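Local coordinates for protein neural-cadherin (Drosophila melanogaster, PDB 3UBF) that mediates calcium-dependent, homophilic adhesion between cells through its chain of extracellular cadherin repeats, and so may contribute to the sorting of cell types, at residues E102-I107 with H139-F144; K273-E278 with H284-I289. One frame throughout, in Å; residues are numbered along the deposited sequence.

Contact 1: E102-I107 with H139-F144; sequences EPPYFI and HNIHYF. With ZN (zinc ion), chain G; ZN (zinc ion), chain C.
Phe106 meets Tyr143 edge to edge: Phe106 CE2 lies 4.2 Å from Tyr143 CD2, and each atom sits near the plane of the other ring, so the rings adjoin at their rims without stacking. Two residues back on each segment, Pro104 CB and Ile141 CG2 touch at 4.3 Å. These two light apolar contacts are all that joins the segments, and they pair the same residues that face each other in the backbone register. Tyr143 reaches Phe106 because its first torsion (chi1 -55°) sets CG beside the backbone N, anti to the carbonyl carbon. The far end of that ring is pinned by a hydrogen bond between its OH and the backbone N of Ala132.

Beyond these apolar contacts, His139 and His142 turn to metal. ND1 of His139 is 2.0 Å from a zinc ion that Asp134 and Asp185 also bind, close to the junction with the preceding repeat. ND1 of His142 holds a second zinc at 2.2 Å, together with Glu158.

The contact belongs to the core of a cadherin beta sandwich. Strand 105-106, at the edge of one sheet, pairs with strand 126-133; strand 141-149, at the edge of the other, pairs with strand 176-185. Ile141 packs on Ala132 and Tyr143 on Leu130 of strand 126-133, bridging the two sheets.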
ATOM      1  N   GLU A 102       4.817   7.610   5.014  1.00 49.77           N
ATOM      2  CA  GLU A 102       4.411   6.314   5.555  1.00 47.67           C
ATOM      3  C   GLU A 102       4.923   5.212   4.605  1.00 45.28           C
ATOM      4  O   GLU A 102       5.058   5.452   3.391  1.00 44.52           O
ATOM      5  CB  GLU A 102       2.888   6.247   5.701  1.00 48.16           C
ATOM      6  CG  GLU A 102       2.315   6.929   6.953  1.00 51.62           C
ATOM      7  CD  GLU A 102       0.901   7.489   6.743  1.00 55.18           C
ATOM      8  OE1 GLU A 102       0.545   7.728   5.564  1.00 55.99           O
ATOM      9  OE2 GLU A 102       0.159   7.713   7.748  1.00 55.55           O
ATOM     10  N   PRO A 103       5.218   4.003   5.143  1.00 43.39           N
ATOM     11  CA  PRO A 103       5.977   3.020   4.365  1.00 41.07           C
ATOM     12  C   PRO A 103       5.234   2.544   3.134  1.00 39.25           C
ATOM     13  O   PRO A 103       4.003   2.480   3.159  1.00 39.58           O
ATOM     14  CB  PRO A 103       6.156   1.849   5.342  1.00 40.53           C
ATOM     15  CG  PRO A 103       5.909   2.435   6.698  1.00 42.79           C
ATOM     16  CD  PRO A 103       4.857   3.472   6.468  1.00 43.82           C
ATOM     17  N   PRO A 104       5.977   2.193   2.060  1.00 37.55           N
ATOM     18  CA  PRO A 104       5.344   1.567   0.910  1.00 35.99           C
ATOM     19  C   PRO A 104       4.721   0.227   1.272  1.00 35.13           C
ATOM     20  O   PRO A 104       5.083  -0.399   2.276  1.00 34.74           O
ATOM     21  CB  PRO A 104       6.500   1.365  -0.075  1.00 35.44           C
ATOM     22  CG  PRO A 104       7.717   1.363   0.756  1.00 35.82           C
ATOM     23  CD  PRO A 104       7.440   2.278   1.904  1.00 37.27           C
ATOM     24  N   TYR A 105       3.762  -0.189   0.459  1.00 34.72           N
ATOM     25  CA  TYR A 105       3.140  -1.489   0.612  1.00 33.97           C
ATOM     26  C   TYR A 105       2.944  -2.044  -0.778  1.00 33.00           C
ATOM     27  O   TYR A 105       2.758  -1.288  -1.731  1.00 33.07           O
ATOM     28  CB  TYR A 105       1.807  -1.372   1.352  1.00 34.69           C
ATOM     29  CG  TYR A 105       0.920  -0.290   0.813  1.00 35.66           C
ATOM     30  CD1 TYR A 105      -0.078  -0.574  -0.114  1.00 34.07           C
ATOM     31  CD2 TYR A 105       1.084   1.023   1.224  1.00 38.26           C
ATOM     32  CE1 TYR A 105      -0.882   0.414  -0.618  1.00 36.47           C
ATOM     33  CE2 TYR A 105       0.288   2.031   0.714  1.00 40.51           C
ATOM     34  CZ  TYR A 105      -0.691   1.721  -0.202  1.00 40.44           C
ATOM     35  OH  TYR A 105      -1.476   2.743  -0.683  1.00 44.79           O
ATOM     36  N   PHE A 106       3.021  -3.361  -0.898  1.00 32.17           N
ATOM     37  CA  PHE A 106       2.753  -4.016  -2.170  1.00 31.40           C
ATOM     38  C   PHE A 106       1.280  -3.898  -2.524  1.00 31.99           C
ATOM     39  O   PHE A 106       0.407  -4.105  -1.666  1.00 32.45           O
ATOM     40  CB  PHE A 106       3.190  -5.469  -2.116  1.00 30.15           C
ATOM     41  CG  PHE A 106       4.689  -5.641  -2.123  1.00 30.88           C
ATOM     42  CD1 PHE A 106       5.358  -6.056  -0.975  1.00 30.57           C
ATOM     43  CD2 PHE A 106       5.432  -5.361  -3.276  1.00 29.30           C
ATOM     44  CE1 PHE A 106       6.724  -6.212  -0.977  1.00 30.87           C
ATOM     45  CE2 PHE A 106       6.809  -5.500  -3.289  1.00 29.29           C
ATOM     46  CZ  PHE A 106       7.462  -5.925  -2.142  1.00 30.67           C
ATOM     47  N   ILE A 107       1.026  -3.514  -3.771  1.00 32.13           N
ATOM     48  CA  ILE A 107      -0.327  -3.497  -4.340  1.00 33.36           C
ATOM     49  C   ILE A 107      -0.621  -4.685  -5.258  1.00 32.98           C
ATOM     50  O   ILE A 107      -1.745  -4.835  -5.735  1.00 34.24           O
ATOM     51  CB  ILE A 107      -0.685  -2.140  -5.035  1.00 34.11           C
ATOM     52  CG1 ILE A 107       0.192  -1.887  -6.255  1.00 33.70           C
ATOM     53  CG2 ILE A 107      -0.550  -0.999  -4.042  1.00 34.60           C
ATOM     54  CD1 ILE A 107      -0.211  -0.655  -7.068  1.00 35.89           C
ATOM     55  N   HIS A 139       8.505  10.177  -3.225  1.00 46.66           N
ATOM     56  CA  HIS A 139       9.464   9.141  -2.848  1.00 45.12           C
ATOM     57  C   HIS A 139       9.710   8.205  -4.005  1.00 44.25           C
ATOM     58  O   HIS A 139       8.833   7.996  -4.826  1.00 43.63           O
ATOM     59  CB  HIS A 139       8.921   8.323  -1.684  1.00 42.85           C
ATOM     60  CG  HIS A 139       9.013   9.013  -0.364  1.00 43.80           C
ATOM     61  ND1 HIS A 139       9.012   8.328   0.830  1.00 41.98           N
ATOM     62  CD2 HIS A 139       9.109  10.326  -0.045  1.00 44.84           C
ATOM     63  CE1 HIS A 139       9.106   9.190   1.826  1.00 42.23           C
ATOM     64  NE2 HIS A 139       9.165  10.407   1.323  1.00 44.09           N
ATOM     65  N   ASN A 140      10.910   7.643  -4.056  1.00 44.54           N
ATOM     66  CA  ASN A 140      11.226   6.639  -5.038  1.00 44.55           C
ATOM     67  C   ASN A 140      11.585   5.362  -4.326  1.00 43.17           C
ATOM     68  O   ASN A 140      12.165   5.402  -3.247  1.00 43.79           O
ATOM     69  CB  ASN A 140      12.344   7.115  -5.963  1.00 46.41           C
ATOM     70  CG  ASN A 140      11.928   8.329  -6.772  1.00 50.25           C
ATOM     71  OD1 ASN A 140      11.018   8.245  -7.614  1.00 52.52           O
ATOM     72  ND2 ASN A 140      12.565   9.478  -6.504  1.00 52.71           N
ATOM     73  N   ILE A 141      11.212   4.235  -4.922  1.00 41.87           N
ATOM     74  CA  ILE A 141      11.418   2.946  -4.296  1.00 40.89           C
ATOM     75  C   ILE A 141      12.246   2.014  -5.169  1.00 40.58           C
ATOM     76  O   ILE A 141      12.211   2.097  -6.410  1.00 40.88           O
ATOM     77  CB  ILE A 141      10.075   2.266  -3.912  1.00 40.27           C
ATOM     78  CG1 ILE A 141       9.229   1.967  -5.152  1.00 40.36           C
ATOM     79  CG2 ILE A 141       9.308   3.104  -2.886  1.00 40.14           C
ATOM     80  CD1 ILE A 141       7.883   1.310  -4.832  1.00 41.80           C
ATOM     81  N   HIS A 142      13.010   1.148  -4.512  1.00 39.76           N
ATOM     82  CA  HIS A 142      13.781   0.125  -5.205  1.00 39.18           C
ATOM     83  C   HIS A 142      13.316  -1.248  -4.759  1.00 37.49           C
ATOM     84  O   HIS A 142      13.192  -1.516  -3.562  1.00 37.37           O
ATOM     85  CB  HIS A 142      15.279   0.259  -4.937  1.00 40.35           C
ATOM     86  CG  HIS A 142      15.903   1.475  -5.537  1.00 43.70           C
ATOM     87  ND1 HIS A 142      17.230   1.791  -5.349  1.00 47.18           N
ATOM     88  CD2 HIS A 142      15.383   2.473  -6.292  1.00 46.84           C
ATOM     89  CE1 HIS A 142      17.506   2.922  -5.975  1.00 49.16           C
ATOM     90  NE2 HIS A 142      16.401   3.360  -6.553  1.00 48.67           N
ATOM     91  N   TYR A 143      13.060  -2.113  -5.729  1.00 36.38           N
ATOM     92  CA  TYR A 143      12.705  -3.486  -5.456  1.00 35.06           C
ATOM     93  C   TYR A 143      13.953  -4.347  -5.451  1.00 35.69           C
ATOM     94  O   TYR A 143      14.850  -4.151  -6.262  1.00 36.70           O
ATOM     95  CB  TYR A 143      11.756  -3.999  -6.528  1.00 34.03           C
ATOM     96  CG  TYR A 143      10.507  -3.177  -6.719  1.00 33.14           C
ATOM     97  CD1 TYR A 143      10.493  -2.093  -7.596  1.00 32.95           C
ATOM     98  CD2 TYR A 143       9.331  -3.494  -6.042  1.00 30.89           C
ATOM     99  CE1 TYR A 143       9.350  -1.349  -7.790  1.00 32.68           C
ATOM    100  CE2 TYR A 143       8.184  -2.754  -6.237  1.00 30.43           C
ATOM    101  CZ  TYR A 143       8.209  -1.685  -7.107  1.00 32.53           C
ATOM    102  OH  TYR A 143       7.083  -0.938  -7.302  1.00 37.84           O
ATOM    103  N   PHE A 144      14.009  -5.310  -4.542  1.00 35.84           N
ATOM    104  CA  PHE A 144      15.116  -6.267  -4.522  1.00 36.54           C
ATOM    105  C   PHE A 144      14.748  -7.561  -3.823  1.00 36.24           C
ATOM    106  O   PHE A 144      13.760  -7.625  -3.092  1.00 35.90           O
ATOM    107  CB  PHE A 144      16.378  -5.657  -3.899  1.00 37.62           C
ATOM    108  CG  PHE A 144      16.183  -5.119  -2.513  1.00 37.80           C
ATOM    109  CD1 PHE A 144      16.415  -5.917  -1.401  1.00 37.67           C
ATOM    110  CD2 PHE A 144      15.813  -3.791  -2.315  1.00 39.39           C
ATOM    111  CE1 PHE A 144      16.256  -5.410  -0.107  1.00 39.20           C
ATOM    112  CE2 PHE A 144      15.659  -3.267  -1.024  1.00 39.08           C
ATOM    113  CZ  PHE A 144      15.873  -4.081   0.082  1.00 39.19           C
TER
HETATM  114 ZN    ZN G   6       8.353   6.490   1.306  1.00 49.46          ZN
HETATM  115 ZN    ZN C   2      18.575   0.076  -5.019  1.00 51.51          ZN

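Contact 2: K273-E278 with H284-I289; sequences KELDFE and HVYSLI. With ZN (zinc ion), chain O.
Phe277 and His284 form an offset stack, with ring centroids 3.7 Å apart and planes only 5° from parallel. They lie in a cadherin repeat, where the Leu-Asp-x-Glu motif, here Leu275 to Glu278, sits in the loop between strand 268-271 of one sheet of the beta sandwich and strand 285-294 of the other. The rings are displaced by about one atom: Phe277 CE1 stands over the centre of the imidazole and His284 NE2 over the centre of the phenyl ring, while Phe277 CZ approaches His284 CE1 to 3.4 Å.

The same imidazole also grips the backbone. His284 NE2 donates to Phe277 O at 2.8 Å, with an N-H...O angle of 156°, reaching a lone pair in the carbonyl plane although the oxygen is tilted somewhat from the imidazole plane. Stack and hydrogen bond together fix the rotation of the histidine ring. With CG anti to the backbone N (chi1 -172°), the Phe277 ring swings over the face of the imidazole, while the backbone O of the same residue takes the NE2-H. Its N-H is taken by Glu225.

Deeper in the repeat the packing is thinner: Leu275 CD2 rests 3.5 Å from Tyr286 OH, approaching the ring obliquely, and the buried Tyr286 ring makes an edge-to-face pair with Phe260. On the solvent side, Glu278 leaves the backbone away from strand 285-294, and a bend in its side chain at chi2 brings the carboxylate to a zinc ion that Glu225 and Asp311 also bind, in a place where cadherins usually hold calcium between repeats. Glu278 OE2 lies 2.4 Å from this zinc and water 1 is 2.3 Å from it.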
ATOM      1  N   LYS A 273     -33.331 -17.740  -2.327  1.00 60.28           N
ATOM      2  CA  LYS A 273     -34.537 -17.900  -1.506  1.00 62.87           C
ATOM      3  C   LYS A 273     -34.828 -16.649  -0.685  1.00 61.63           C
ATOM      4  O   LYS A 273     -33.925 -15.863  -0.425  1.00 59.27           O
ATOM      5  CB  LYS A 273     -34.376 -19.091  -0.553  1.00 62.89           C
ATOM      6  CG  LYS A 273     -34.380 -20.453  -1.230  1.00 66.57           C
ATOM      7  CD  LYS A 273     -33.991 -21.562  -0.259  1.00 67.59           C
ATOM      8  CE  LYS A 273     -34.146 -22.931  -0.924  1.00 71.68           C
ATOM      9  NZ  LYS A 273     -33.827 -24.055  -0.004  1.00 72.18           N
ATOM     10  N   GLU A 274     -36.083 -16.468  -0.270  1.00 63.84           N
ATOM     11  CA  GLU A 274     -36.428 -15.426   0.703  1.00 62.69           C
ATOM     12  C   GLU A 274     -35.845 -15.786   2.067  1.00 60.59           C
ATOM     13  O   GLU A 274     -35.666 -16.960   2.381  1.00 61.07           O
ATOM     14  CB  GLU A 274     -37.949 -15.233   0.804  1.00 65.86           C
ATOM     15  N   LEU A 275     -35.544 -14.772   2.872  1.00 59.02           N
ATOM     16  CA  LEU A 275     -34.923 -14.980   4.169  1.00 57.56           C
ATOM     17  C   LEU A 275     -35.812 -14.553   5.333  1.00 58.96           C
ATOM     18  O   LEU A 275     -36.489 -13.517   5.275  1.00 60.06           O
ATOM     19  CB  LEU A 275     -33.592 -14.235   4.242  1.00 54.90           C
ATOM     20  CG  LEU A 275     -32.460 -14.677   3.312  1.00 53.79           C
ATOM     21  CD1 LEU A 275     -31.397 -13.601   3.271  1.00 51.58           C
ATOM     22  CD2 LEU A 275     -31.867 -16.032   3.734  1.00 53.60           C
ATOM     23  N   ASP A 276     -35.803 -15.358   6.389  1.00 59.45           N
ATOM     24  CA  ASP A 276     -36.476 -15.003   7.633  1.00 60.67           C
ATOM     25  C   ASP A 276     -35.473 -15.096   8.791  1.00 59.25           C
ATOM     26  O   ASP A 276     -34.889 -16.159   9.044  1.00 59.44           O
ATOM     27  CB  ASP A 276     -37.697 -15.905   7.871  1.00 63.82           C
ATOM     28  CG  ASP A 276     -38.735 -15.271   8.789  1.00 66.18           C
ATOM     29  OD1 ASP A 276     -38.410 -14.277   9.486  1.00 67.36           O
ATOM     30  OD2 ASP A 276     -39.889 -15.766   8.805  1.00 68.66           O
ATOM     31  N   PHE A 277     -35.258 -13.968   9.468  1.00 58.12           N
ATOM     32  CA  PHE A 277     -34.323 -13.896  10.594  1.00 56.98           C
ATOM     33  C   PHE A 277     -34.930 -14.516  11.841  1.00 59.21           C
ATOM     34  O   PHE A 277     -34.224 -15.116  12.651  1.00 59.38           O
ATOM     35  CB  PHE A 277     -33.915 -12.446  10.861  1.00 55.74           C
ATOM     36  CG  PHE A 277     -32.818 -12.299  11.878  1.00 53.66           C
ATOM     37  CD1 PHE A 277     -31.484 -12.413  11.500  1.00 50.02           C
ATOM     38  CD2 PHE A 277     -33.114 -12.023  13.205  1.00 53.78           C
ATOM     39  CE1 PHE A 277     -30.463 -12.262  12.430  1.00 49.51           C
ATOM     40  CE2 PHE A 277     -32.093 -11.866  14.144  1.00 53.83           C
ATOM     41  CZ  PHE A 277     -30.763 -11.987  13.752  1.00 51.61           C
ATOM     42  N   GLU A 278     -36.244 -14.367  11.975  1.00 61.47           N
ATOM     43  CA  GLU A 278     -36.992 -14.917  13.100  1.00 64.31           C
ATOM     44  C   GLU A 278     -37.363 -16.383  12.871  1.00 66.17           C
ATOM     45  O   GLU A 278     -37.895 -17.036  13.771  1.00 69.09           O
ATOM     46  CB  GLU A 278     -38.245 -14.078  13.377  1.00 65.75           C
ATOM     47  CG  GLU A 278     -37.978 -12.746  14.075  1.00 66.06           C
ATOM     48  CD  GLU A 278     -37.900 -11.547  13.124  1.00 64.93           C
ATOM     49  OE1 GLU A 278     -38.805 -10.686  13.191  1.00 66.96           O
ATOM     50  OE2 GLU A 278     -36.949 -11.450  12.318  1.00 61.77           O
ATOM     51  N   HIS A 284     -28.277 -17.904  10.932  1.00 46.70           N
ATOM     52  CA  HIS A 284     -27.974 -16.491  10.771  1.00 43.77           C
ATOM     53  C   HIS A 284     -26.637 -16.307  10.098  1.00 41.96           C
ATOM     54  O   HIS A 284     -26.392 -15.272   9.487  1.00 40.48           O
ATOM     55  CB  HIS A 284     -27.982 -15.771  12.111  1.00 44.39           C
ATOM     56  CG  HIS A 284     -29.342 -15.664  12.722  1.00 44.04           C
ATOM     57  ND1 HIS A 284     -29.545 -15.340  14.048  1.00 42.64           N
ATOM     58  CD2 HIS A 284     -30.569 -15.863  12.188  1.00 41.17           C
ATOM     59  CE1 HIS A 284     -30.839 -15.331  14.295  1.00 43.92           C
ATOM     60  NE2 HIS A 284     -31.482 -15.645  13.184  1.00 42.40           N
ATOM     61  N   VAL A 285     -25.778 -17.315  10.222  1.00 42.12           N
ATOM     62  CA  VAL A 285     -24.465 -17.328   9.586  1.00 40.70           C
ATOM     63  C   VAL A 285     -24.386 -18.573   8.705  1.00 41.04           C
ATOM     64  O   VAL A 285     -24.472 -19.699   9.214  1.00 42.69           O
ATOM     65  CB  VAL A 285     -23.310 -17.346  10.640  1.00 41.81           C
ATOM     66  CG1 VAL A 285     -21.954 -17.483   9.954  1.00 39.39           C
ATOM     67  CG2 VAL A 285     -23.347 -16.095  11.528  1.00 41.76           C
ATOM     68  N   TYR A 286     -24.258 -18.366   7.394  1.00 39.68           N
ATOM     69  CA  TYR A 286     -24.109 -19.462   6.434  1.00 40.45           C
ATOM     70  C   TYR A 286     -22.633 -19.664   6.076  1.00 39.84           C
ATOM     71  O   TYR A 286     -21.925 -18.702   5.762  1.00 37.99           O
ATOM     72  CB  TYR A 286     -24.863 -19.158   5.141  1.00 39.93           C
ATOM     73  CG  TYR A 286     -26.361 -19.035   5.263  1.00 42.62           C
ATOM     74  CD1 TYR A 286     -26.954 -17.837   5.661  1.00 43.04           C
ATOM     75  CD2 TYR A 286     -27.195 -20.105   4.941  1.00 46.41           C
ATOM     76  CE1 TYR A 286     -28.329 -17.716   5.750  1.00 44.97           C
ATOM     77  CE2 TYR A 286     -28.577 -19.992   5.024  1.00 48.28           C
ATOM     78  CZ  TYR A 286     -29.136 -18.793   5.436  1.00 47.82           C
ATOM     79  OH  TYR A 286     -30.508 -18.671   5.530  1.00 50.59           O
ATOM     80  N   SER A 287     -22.182 -20.913   6.115  1.00 41.42           N
ATOM     81  CA  SER A 287     -20.836 -21.256   5.691  1.00 41.68           C
ATOM     82  C   SER A 287     -20.895 -21.940   4.348  1.00 42.03           C
ATOM     83  O   SER A 287     -21.509 -22.991   4.196  1.00 44.44           O
ATOM     84  CB  SER A 287     -20.162 -22.181   6.696  1.00 43.55           C
ATOM     85  OG  SER A 287     -19.906 -21.489   7.898  1.00 46.00           O
ATOM     86  N   LEU A 288     -20.249 -21.340   3.369  1.00 40.65           N
ATOM     87  CA  LEU A 288     -20.300 -21.845   2.017  1.00 41.14           C
ATOM     88  C   LEU A 288     -18.886 -22.021   1.509  1.00 40.38           C
ATOM     89  O   LEU A 288     -17.955 -21.362   1.988  1.00 39.91           O
ATOM     90  CB  LEU A 288     -21.065 -20.867   1.120  1.00 40.59           C
ATOM     91  CG  LEU A 288     -22.449 -20.409   1.615  1.00 41.81           C
ATOM     92  CD1 LEU A 288     -22.860 -19.105   0.949  1.00 40.89           C
ATOM     93  CD2 LEU A 288     -23.514 -21.490   1.391  1.00 44.11           C
ATOM     94  N   ILE A 289     -18.717 -22.928   0.560  1.00 40.84           N
ATOM     95  CA  ILE A 289     -17.444 -23.070  -0.098  1.00 39.91           C
ATOM     96  C   ILE A 289     -17.656 -22.818  -1.573  1.00 39.96           C
ATOM     97  O   ILE A 289     -18.474 -23.493  -2.226  1.00 41.86           O
ATOM     98  CB  ILE A 289     -16.807 -24.451   0.126  1.00 41.44           C
ATOM     99  CG1 ILE A 289     -16.492 -24.659   1.602  1.00 41.49           C
ATOM    100  CG2 ILE A 289     -15.522 -24.578  -0.691  1.00 41.19           C
ATOM    101  CD1 ILE A 289     -15.971 -26.056   1.935  1.00 44.85           C
TER
HETATM  102 ZN    ZN O  15     -37.402  -9.862  10.604  1.00 65.35          ZN
HETATM  103  O   HOH W   1     -38.830 -11.110   9.237  1.00  9.43           O

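Contact 1 closes before contact 2 opens along the chain, and the two lie in successive cadherin repeats, with centres about 42 Å apart and nearest atoms about 24 Å apart. They share no sheet. The 102-107 with 139-144 contact bridges the two sheets of its sandwich near the end facing the preceding repeat; the 273-278 with 284-289 contact ties a loop to strand 285-294 near the chain's C-terminal end. Contact 1 carries two zinc ions, contact 2 one. The His139 and Glu278 zinc sites lie near repeat ends, positions where cadherins usually bind the calcium that stiffens their joints.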